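Local coordinates for heterokaryon incompatibility protein s (Podospora anserina, PDB 2WVQ), which forms the [het-s] prion and acts in heterokaryon incompatibility, interacting with het-S from incompatible cells to trigger a lethal reaction, at residues Asn24-Phe29 against Ala54-Trp59. The protein carries 2 engineered substitutions. Sequence-based numbering, arbitrary orientation.
Sequences NCVACF and ARLSRW. Engineered in segment 24-29: Ala27 (natural residue Asp).
Arg58 NH2 is gripped by two carboxylates, Asp212 OD2 and Glu191 OE1, both as salt bridges. Arg55 uses NH2 for Asp172 and NE for Glu175, again as salt bridges. These charges tie helix 42-62 to other parts of the chain, while Leu56 and Ser57 of the same helix make the contact with segment 24-29.

The segments run nearly antiparallel, at 163°, with axes 9.9 Å apart at closest approach. Leu56 carries the contact. Its CG lies anti to the backbone N (chi1 176°), and methyl CD2 reaches between three side chains of segment 24-29. Leu56 CD2 lies 3.8 Å from Cys25 CB. Leu56 CD2 is 3.9 Å from Val26 CG2, the methyl that stands anti to its own carbonyl carbon. The Val26 and Leu56 side chains run alongside each other, pointing opposite ways. Phe29 offers its ring edge, with CE1 4.0 Å from Leu56 CD2, and the methyl sits near the ring plane. Val26 CG2 also comes to 4.3 Å from Ser57 CB, a looser approach. Ser57 OG is hydrogen-bonded to Arg140.

The contact joins helices 18-28 and 42-62 within the globular HeLo domain. No hydrogen bond crosses it, so this buried junction rests on apolar packing around one leucine methyl.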
loop_
_atom_site.group_PDB
_atom_site.type_symbol
_atom_site.label_atom_id
_atom_site.label_comp_id
_atom_site.label_asym_id
_atom_site.label_seq_id
_atom_site.Cartn_x
_atom_site.Cartn_y
_atom_site.Cartn_z
ATOM N N ASN A 24 -17.830 -5.605 1.440
ATOM C CA ASN A 24 -16.615 -6.178 2.086
ATOM C C ASN A 24 -15.581 -5.164 2.587
ATOM O O ASN A 24 -15.036 -5.337 3.692
ATOM C CB ASN A 24 -16.002 -7.266 1.177
ATOM C CG ASN A 24 -16.937 -8.486 1.031
ATOM O OD1 ASN A 24 -17.846 -8.673 1.850
ATOM N ND2 ASN A 24 -16.715 -9.318 0.012
ATOM N N CYS A 25 -15.328 -4.122 1.796
ATOM C CA CYS A 25 -14.481 -2.988 2.140
ATOM C C CYS A 25 -14.963 -2.296 3.417
ATOM O O CYS A 25 -14.180 -2.063 4.370
ATOM C CB CYS A 25 -14.386 -1.948 0.979
ATOM S SG CYS A 25 -13.445 -2.429 -0.508
ATOM N N VAL A 26 -16.247 -1.950 3.441
ATOM C CA VAL A 26 -16.834 -1.274 4.634
ATOM C C VAL A 26 -16.681 -2.203 5.853
ATOM O O VAL A 26 -16.225 -1.782 6.915
ATOM C CB VAL A 26 -18.323 -0.857 4.409
ATOM C CG1 VAL A 26 -18.953 -0.228 5.764
ATOM C CG2 VAL A 26 -18.422 0.126 3.229
ATOM N N ALA A 27 -16.978 -3.487 5.670
ATOM C CA ALA A 27 -16.835 -4.454 6.767
ATOM C C ALA A 27 -15.390 -4.647 7.277
ATOM O O ALA A 27 -15.216 -5.025 8.452
ATOM C CB ALA A 27 -17.486 -5.781 6.426
ATOM N N CYS A 28 -14.384 -4.358 6.439
ATOM C CA CYS A 28 -12.935 -4.425 6.822
ATOM C C CYS A 28 -12.604 -3.576 8.018
ATOM O O CYS A 28 -11.845 -4.007 8.865
ATOM C CB CYS A 28 -11.999 -4.008 5.694
ATOM S SG CYS A 28 -11.657 -5.273 4.407
ATOM N N PHE A 29 -13.147 -2.363 8.047
ATOM C CA PHE A 29 -13.039 -1.448 9.179
ATOM C C PHE A 29 -13.468 -1.995 10.568
ATOM O O PHE A 29 -12.951 -1.549 11.580
ATOM C CB PHE A 29 -13.796 -0.131 8.899
ATOM C CG PHE A 29 -13.119 0.805 7.880
ATOM C CD1 PHE A 29 -13.486 0.781 6.500
ATOM C CD2 PHE A 29 -12.192 1.732 8.302
ATOM C CE1 PHE A 29 -12.885 1.638 5.567
ATOM C CE2 PHE A 29 -11.598 2.634 7.372
ATOM C CZ PHE A 29 -11.952 2.574 5.988
ATOM N N ALA A 54 -17.155 6.097 7.210
ATOM C CA ALA A 54 -18.430 6.827 6.965
ATOM C C ALA A 54 -18.446 7.412 5.547
ATOM O O ALA A 54 -19.485 7.454 4.875
ATOM C CB ALA A 54 -18.625 7.964 8.013
ATOM N N ARG A 55 -17.284 7.858 5.091
ATOM C CA ARG A 55 -17.207 8.522 3.807
ATOM C C ARG A 55 -17.296 7.530 2.641
ATOM O O ARG A 55 -17.937 7.828 1.587
ATOM C CB ARG A 55 -15.973 9.390 3.718
ATOM C CG ARG A 55 -16.030 10.321 2.519
ATOM C CD ARG A 55 -14.675 10.728 2.091
ATOM N NE ARG A 55 -14.631 11.254 0.732
ATOM C CZ ARG A 55 -13.497 11.506 0.087
ATOM N NH1 ARG A 55 -12.320 11.275 0.683
ATOM N NH2 ARG A 55 -13.528 11.966 -1.152
ATOM N N LEU A 56 -16.678 6.360 2.837
ATOM C CA LEU A 56 -16.768 5.236 1.907
ATOM C C LEU A 56 -18.240 4.758 1.839
ATOM O O LEU A 56 -18.829 4.601 0.741
ATOM C CB LEU A 56 -15.831 4.075 2.337
ATOM C CG LEU A 56 -15.830 2.743 1.539
ATOM C CD1 LEU A 56 -15.419 2.908 0.110
ATOM C CD2 LEU A 56 -14.983 1.599 2.186
ATOM N N SER A 57 -18.849 4.555 2.992
ATOM C CA SER A 57 -20.247 4.165 2.940
ATOM C C SER A 57 -21.195 5.239 2.334
ATOM O O SER A 57 -22.149 4.861 1.673
ATOM C CB SER A 57 -20.743 3.601 4.258
ATOM O OG SER A 57 -21.264 4.586 5.090
ATOM N N ARG A 58 -20.929 6.532 2.558
ATOM C CA ARG A 58 -21.669 7.604 1.923
ATOM C C ARG A 58 -21.695 7.454 0.421
ATOM O O ARG A 58 -22.738 7.680 -0.182
ATOM C CB ARG A 58 -21.210 9.011 2.318
ATOM C CG ARG A 58 -22.256 10.171 2.006
ATOM C CD ARG A 58 -21.657 11.539 2.320
ATOM N NE ARG A 58 -21.139 11.545 3.695
ATOM C CZ ARG A 58 -19.887 11.823 4.085
ATOM N NH1 ARG A 58 -18.958 12.171 3.216
ATOM N NH2 ARG A 58 -19.581 11.772 5.380
ATOM N N TRP A 59 -20.553 7.082 -0.168
ATOM C CA TRP A 59 -20.452 6.826 -1.583
ATOM C C TRP A 59 -21.387 5.732 -2.072
ATOM O O TRP A 59 -22.041 5.899 -3.119
ATOM C CB TRP A 59 -19.015 6.498 -2.020
ATOM C CG TRP A 59 -18.953 6.226 -3.486
ATOM C CD1 TRP A 59 -18.826 7.144 -4.474
ATOM C CD2 TRP A 59 -19.033 4.950 -4.125
ATOM N NE1 TRP A 59 -18.839 6.525 -5.699
ATOM C CE2 TRP A 59 -18.961 5.176 -5.510
ATOM C CE3 TRP A 59 -19.161 3.632 -3.654
ATOM C CZ2 TRP A 59 -18.984 4.138 -6.447
ATOM C CZ3 TRP A 59 -19.174 2.594 -4.586
ATOM C CH2 TRP A 59 -19.102 2.855 -5.970
#